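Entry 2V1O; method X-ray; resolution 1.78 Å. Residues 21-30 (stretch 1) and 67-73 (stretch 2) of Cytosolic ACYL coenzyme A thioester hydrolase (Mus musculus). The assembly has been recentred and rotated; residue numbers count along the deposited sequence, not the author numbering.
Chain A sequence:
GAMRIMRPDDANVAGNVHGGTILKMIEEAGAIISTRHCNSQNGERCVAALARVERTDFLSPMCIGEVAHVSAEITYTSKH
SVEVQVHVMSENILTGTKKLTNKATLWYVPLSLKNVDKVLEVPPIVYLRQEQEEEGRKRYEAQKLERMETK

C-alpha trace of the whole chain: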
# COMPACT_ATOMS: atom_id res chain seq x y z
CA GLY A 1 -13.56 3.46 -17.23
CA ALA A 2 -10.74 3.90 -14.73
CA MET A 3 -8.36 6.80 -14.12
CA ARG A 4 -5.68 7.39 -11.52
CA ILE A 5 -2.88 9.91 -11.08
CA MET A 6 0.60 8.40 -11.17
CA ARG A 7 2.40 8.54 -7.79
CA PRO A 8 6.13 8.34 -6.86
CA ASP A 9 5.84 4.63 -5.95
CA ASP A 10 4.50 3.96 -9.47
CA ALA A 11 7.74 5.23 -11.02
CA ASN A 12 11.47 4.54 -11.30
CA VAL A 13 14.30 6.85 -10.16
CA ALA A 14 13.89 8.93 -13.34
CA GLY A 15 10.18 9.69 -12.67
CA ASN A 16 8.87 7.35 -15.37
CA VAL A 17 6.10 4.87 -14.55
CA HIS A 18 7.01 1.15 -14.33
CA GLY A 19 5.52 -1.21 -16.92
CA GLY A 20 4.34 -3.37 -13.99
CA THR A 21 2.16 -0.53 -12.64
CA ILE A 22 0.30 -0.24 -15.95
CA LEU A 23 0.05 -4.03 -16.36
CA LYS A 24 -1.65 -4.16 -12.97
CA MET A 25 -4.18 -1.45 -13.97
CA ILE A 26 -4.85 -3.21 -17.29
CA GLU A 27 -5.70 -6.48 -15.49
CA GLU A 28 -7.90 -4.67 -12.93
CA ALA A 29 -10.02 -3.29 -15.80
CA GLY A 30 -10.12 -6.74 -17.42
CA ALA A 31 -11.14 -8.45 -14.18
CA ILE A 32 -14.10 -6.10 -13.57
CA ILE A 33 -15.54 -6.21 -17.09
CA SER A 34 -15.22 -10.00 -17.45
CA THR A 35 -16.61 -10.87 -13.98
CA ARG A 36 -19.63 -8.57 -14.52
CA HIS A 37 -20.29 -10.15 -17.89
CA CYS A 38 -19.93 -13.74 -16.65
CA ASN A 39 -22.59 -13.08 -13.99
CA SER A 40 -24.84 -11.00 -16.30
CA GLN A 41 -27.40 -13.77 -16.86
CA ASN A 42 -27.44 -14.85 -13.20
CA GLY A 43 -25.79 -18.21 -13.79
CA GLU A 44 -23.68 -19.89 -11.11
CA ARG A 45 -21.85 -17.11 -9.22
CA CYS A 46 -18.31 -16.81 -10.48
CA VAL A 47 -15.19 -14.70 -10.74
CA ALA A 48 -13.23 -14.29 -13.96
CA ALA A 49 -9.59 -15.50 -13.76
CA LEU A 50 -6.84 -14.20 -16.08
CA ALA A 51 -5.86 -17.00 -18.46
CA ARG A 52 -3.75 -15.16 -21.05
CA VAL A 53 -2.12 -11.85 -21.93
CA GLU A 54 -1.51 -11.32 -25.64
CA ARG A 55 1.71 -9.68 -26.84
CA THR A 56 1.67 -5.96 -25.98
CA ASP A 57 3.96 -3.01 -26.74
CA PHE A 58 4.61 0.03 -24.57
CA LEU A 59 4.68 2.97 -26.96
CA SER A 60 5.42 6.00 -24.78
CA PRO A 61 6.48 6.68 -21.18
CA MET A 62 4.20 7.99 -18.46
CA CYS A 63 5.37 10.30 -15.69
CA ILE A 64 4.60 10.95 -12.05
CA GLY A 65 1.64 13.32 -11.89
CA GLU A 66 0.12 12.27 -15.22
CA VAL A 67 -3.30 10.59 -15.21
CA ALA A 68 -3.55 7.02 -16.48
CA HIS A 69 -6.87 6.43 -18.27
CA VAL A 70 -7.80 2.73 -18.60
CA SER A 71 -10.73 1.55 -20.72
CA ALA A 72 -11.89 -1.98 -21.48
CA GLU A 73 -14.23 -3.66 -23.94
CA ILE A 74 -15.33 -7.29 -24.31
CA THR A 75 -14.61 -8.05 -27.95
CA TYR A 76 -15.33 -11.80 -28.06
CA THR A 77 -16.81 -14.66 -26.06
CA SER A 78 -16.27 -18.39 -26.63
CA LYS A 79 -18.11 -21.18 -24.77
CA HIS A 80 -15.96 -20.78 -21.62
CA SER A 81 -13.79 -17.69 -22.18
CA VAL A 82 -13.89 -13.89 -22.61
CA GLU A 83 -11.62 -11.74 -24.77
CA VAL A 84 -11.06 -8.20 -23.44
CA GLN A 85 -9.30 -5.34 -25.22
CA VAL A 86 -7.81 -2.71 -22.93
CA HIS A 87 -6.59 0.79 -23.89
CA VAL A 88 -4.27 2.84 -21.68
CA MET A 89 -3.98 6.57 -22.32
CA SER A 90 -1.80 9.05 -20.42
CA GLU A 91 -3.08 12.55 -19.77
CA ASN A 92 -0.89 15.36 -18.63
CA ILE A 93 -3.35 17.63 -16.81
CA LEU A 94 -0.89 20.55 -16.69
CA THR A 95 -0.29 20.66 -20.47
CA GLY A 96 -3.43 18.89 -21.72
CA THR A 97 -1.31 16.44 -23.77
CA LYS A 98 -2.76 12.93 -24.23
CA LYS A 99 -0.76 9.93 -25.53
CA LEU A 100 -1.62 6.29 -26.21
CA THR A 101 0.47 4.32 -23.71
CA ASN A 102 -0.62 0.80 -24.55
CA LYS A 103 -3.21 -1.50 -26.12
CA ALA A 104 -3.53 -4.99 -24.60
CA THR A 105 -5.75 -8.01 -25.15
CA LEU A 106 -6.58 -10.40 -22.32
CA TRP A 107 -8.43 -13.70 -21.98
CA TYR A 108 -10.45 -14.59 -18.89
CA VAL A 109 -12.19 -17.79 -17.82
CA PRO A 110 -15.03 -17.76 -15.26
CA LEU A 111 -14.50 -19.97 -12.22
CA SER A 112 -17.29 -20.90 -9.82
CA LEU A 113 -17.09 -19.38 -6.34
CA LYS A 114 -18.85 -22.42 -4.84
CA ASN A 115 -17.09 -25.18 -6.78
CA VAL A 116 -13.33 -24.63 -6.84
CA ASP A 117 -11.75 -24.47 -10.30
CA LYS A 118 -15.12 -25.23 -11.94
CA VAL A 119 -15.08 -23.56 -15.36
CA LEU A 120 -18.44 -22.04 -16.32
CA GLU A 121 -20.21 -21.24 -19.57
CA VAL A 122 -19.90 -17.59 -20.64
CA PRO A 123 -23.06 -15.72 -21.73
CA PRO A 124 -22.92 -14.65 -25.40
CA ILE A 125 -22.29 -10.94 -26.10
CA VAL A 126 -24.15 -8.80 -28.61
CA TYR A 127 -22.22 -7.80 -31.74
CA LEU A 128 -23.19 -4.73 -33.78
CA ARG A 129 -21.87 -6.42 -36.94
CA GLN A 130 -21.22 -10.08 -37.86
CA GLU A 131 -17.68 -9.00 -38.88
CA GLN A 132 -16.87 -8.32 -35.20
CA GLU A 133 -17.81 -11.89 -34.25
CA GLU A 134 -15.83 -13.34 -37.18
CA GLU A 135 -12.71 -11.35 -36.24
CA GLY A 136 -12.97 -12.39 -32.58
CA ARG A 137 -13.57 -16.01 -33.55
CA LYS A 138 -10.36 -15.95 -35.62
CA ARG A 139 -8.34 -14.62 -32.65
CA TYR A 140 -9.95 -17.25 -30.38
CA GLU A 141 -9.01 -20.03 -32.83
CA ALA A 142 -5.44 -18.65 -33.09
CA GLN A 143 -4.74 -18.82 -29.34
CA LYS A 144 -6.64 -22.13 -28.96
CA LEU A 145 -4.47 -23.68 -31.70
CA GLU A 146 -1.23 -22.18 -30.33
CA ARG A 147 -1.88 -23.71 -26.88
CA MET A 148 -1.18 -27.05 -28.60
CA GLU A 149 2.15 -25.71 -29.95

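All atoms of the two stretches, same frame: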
# COMPACT_ATOMS: atom_id res chain seq x y z
N THR A 21 3.25 -1.36 -13.16
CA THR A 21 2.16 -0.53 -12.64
C THR A 21 0.97 -0.51 -13.61
O THR A 21 -0.18 -0.70 -13.21
CB THR A 21 2.65 0.92 -12.40
OG1 THR A 21 3.72 0.91 -11.44
CG2 THR A 21 1.51 1.83 -11.92
N ILE A 22 1.29 -0.28 -14.87
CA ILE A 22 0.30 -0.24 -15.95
C ILE A 22 -0.30 -1.63 -16.21
O ILE A 22 -1.52 -1.76 -16.41
CB ILE A 22 0.90 0.40 -17.22
CG1 ILE A 22 1.40 1.84 -16.93
CG2 ILE A 22 -0.12 0.40 -18.40
CD1 ILE A 22 0.34 2.82 -16.39
N LEU A 23 0.54 -2.66 -16.20
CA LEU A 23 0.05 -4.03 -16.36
C LEU A 23 -0.99 -4.37 -15.30
O LEU A 23 -2.04 -4.96 -15.60
CB LEU A 23 1.21 -5.03 -16.32
CG LEU A 23 2.11 -5.08 -17.56
CD1 LEU A 23 3.32 -5.95 -17.31
CD2 LEU A 23 1.35 -5.55 -18.81
N LYS A 24 -0.71 -3.98 -14.06
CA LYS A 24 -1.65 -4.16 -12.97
C LYS A 24 -3.00 -3.46 -13.24
O LYS A 24 -4.06 -4.07 -13.05
CB LYS A 24 -1.03 -3.70 -11.64
CG LYS A 24 -1.94 -3.94 -10.45
CD LYS A 24 -1.13 -3.96 -9.16
CE LYS A 24 -1.83 -3.23 -8.03
NZ LYS A 24 -3.10 -3.88 -7.57
N MET A 25 -2.95 -2.21 -13.70
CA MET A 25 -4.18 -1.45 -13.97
C MET A 25 -4.97 -2.07 -15.13
O MET A 25 -6.19 -2.13 -15.10
CB MET A 25 -3.86 0.01 -14.33
CG MET A 25 -3.26 0.86 -13.20
SD MET A 25 -3.26 2.62 -13.68
CE MET A 25 -2.74 2.46 -15.38
N ILE A 26 -4.24 -2.53 -16.14
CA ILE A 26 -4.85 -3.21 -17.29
C ILE A 26 -5.66 -4.42 -16.81
O ILE A 26 -6.82 -4.58 -17.20
CB ILE A 26 -3.78 -3.65 -18.31
CG1 ILE A 26 -3.19 -2.42 -19.03
CG2 ILE A 26 -4.38 -4.60 -19.37
CD1 ILE A 26 -1.86 -2.71 -19.73
N GLU A 27 -5.06 -5.24 -15.94
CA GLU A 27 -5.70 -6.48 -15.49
C GLU A 27 -6.90 -6.18 -14.58
O GLU A 27 -7.91 -6.88 -14.65
CB GLU A 27 -4.70 -7.41 -14.82
CG GLU A 27 -5.12 -8.88 -14.81
CD GLU A 27 -6.05 -9.23 -13.65
OE1 GLU A 27 -5.67 -8.97 -12.49
OE2 GLU A 27 -7.15 -9.77 -13.90
N GLU A 28 -6.78 -5.13 -13.77
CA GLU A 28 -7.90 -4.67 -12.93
C GLU A 28 -9.14 -4.33 -13.77
O GLU A 28 -10.25 -4.76 -13.44
CB GLU A 28 -7.46 -3.48 -12.05
CG GLU A 28 -6.44 -3.88 -10.98
CD GLU A 28 -5.79 -2.70 -10.26
OE1 GLU A 28 -5.64 -1.60 -10.85
OE2 GLU A 28 -5.40 -2.89 -9.08
N ALA A 29 -8.94 -3.60 -14.87
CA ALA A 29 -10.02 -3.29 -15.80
C ALA A 29 -10.59 -4.56 -16.42
O ALA A 29 -11.80 -4.73 -16.48
CB ALA A 29 -9.57 -2.30 -16.87
N GLY A 30 -9.70 -5.46 -16.86
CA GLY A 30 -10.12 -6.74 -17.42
C GLY A 30 -10.93 -7.58 -16.44
O GLY A 30 -11.95 -8.18 -16.82
N VAL A 67 -2.13 11.40 -15.52
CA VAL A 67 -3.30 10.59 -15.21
C VAL A 67 -3.36 9.44 -16.21
O VAL A 67 -3.40 9.66 -17.43
CB VAL A 67 -4.62 11.39 -15.28
CG1 VAL A 67 -5.83 10.44 -15.12
CG2 VAL A 67 -4.65 12.50 -14.21
N ALA A 68 -3.35 8.22 -15.68
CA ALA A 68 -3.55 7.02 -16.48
C ALA A 68 -5.05 6.79 -16.67
O ALA A 68 -5.80 6.69 -15.69
CB ALA A 68 -2.92 5.84 -15.78
N HIS A 69 -5.49 6.74 -17.92
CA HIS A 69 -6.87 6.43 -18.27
C HIS A 69 -6.91 5.00 -18.80
O HIS A 69 -6.22 4.70 -19.76
CB HIS A 69 -7.38 7.36 -19.37
CG HIS A 69 -7.69 8.75 -18.91
ND1 HIS A 69 -6.72 9.71 -18.71
CD2 HIS A 69 -8.87 9.37 -18.66
CE1 HIS A 69 -7.29 10.84 -18.34
NE2 HIS A 69 -8.59 10.66 -18.31
N VAL A 70 -7.71 4.14 -18.17
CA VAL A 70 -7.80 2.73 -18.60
C VAL A 70 -9.24 2.39 -18.99
O VAL A 70 -10.18 2.61 -18.21
CB VAL A 70 -7.27 1.76 -17.50
CG1 VAL A 70 -7.38 0.31 -17.97
CG2 VAL A 70 -5.83 2.08 -17.15
N SER A 71 -9.41 1.88 -20.20
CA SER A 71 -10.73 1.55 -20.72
C SER A 71 -10.72 0.15 -21.32
O SER A 71 -9.77 -0.24 -21.98
CB SER A 71 -11.17 2.61 -21.73
OG SER A 71 -10.32 2.63 -22.86
N ALA A 72 -11.80 -0.58 -21.09
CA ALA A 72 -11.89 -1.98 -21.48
C ALA A 72 -13.16 -2.26 -22.27
O ALA A 72 -14.19 -1.60 -22.08
CB ALA A 72 -11.86 -2.88 -20.26
N GLU A 73 -13.08 -3.25 -23.15
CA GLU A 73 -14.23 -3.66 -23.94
C GLU A 73 -14.14 -5.17 -24.17
O GLU A 73 -13.08 -5.68 -24.50
CB GLU A 73 -14.23 -2.92 -25.28
CG GLU A 73 -15.27 -3.44 -26.28
CD GLU A 73 -15.35 -2.63 -27.56
OE1 GLU A 73 -14.34 -2.04 -28.01
OE2 GLU A 73 -16.46 -2.58 -28.14

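The helix of residues 21-30 packs across the strand 67-73 at 38°, their axes 8.1 Å apart at closest approach, and the contact is wholly apolar, with no hydrogen bond between the two. Strand alternation selects the strand's share: Ala68, Val70 and Ala72 point their CB atoms toward the helix, while His69 and Ser71 point away.

Val70 gives up the most surface. The t rotamer of Val70 (chi1 -180°) sets the two methyls against different helix side chains: Val70 CG1 lies 3.6 Å from Ala29 CB, and Val70 CG2 lies 3.6 Å from Met25 CE. Met25, one helical turn before Ala29, also points toward the strand. Its chi angles, m, t and then m (-42°), extend the chain and then bend its end, so that Met25 CE also reaches Ala68 CB at 3.4 Å. A long, flexible, unbranched side chain suits this place, where the helix and strand backbones stand farther apart than at Ala29.

There the spacing narrows: the CA atoms of Ile26 and Val70 are 6.8 Å apart, those of Ala29 and Ala72 only 6.1 Å. Small side chains fit this gap, and Ala29 CB meets Ala72 CB at 4.1 Å. At the wider end Ile22, in the m,m rotamer, starts sideways but brings CD1 to 4.5 Å from Ala68 CB.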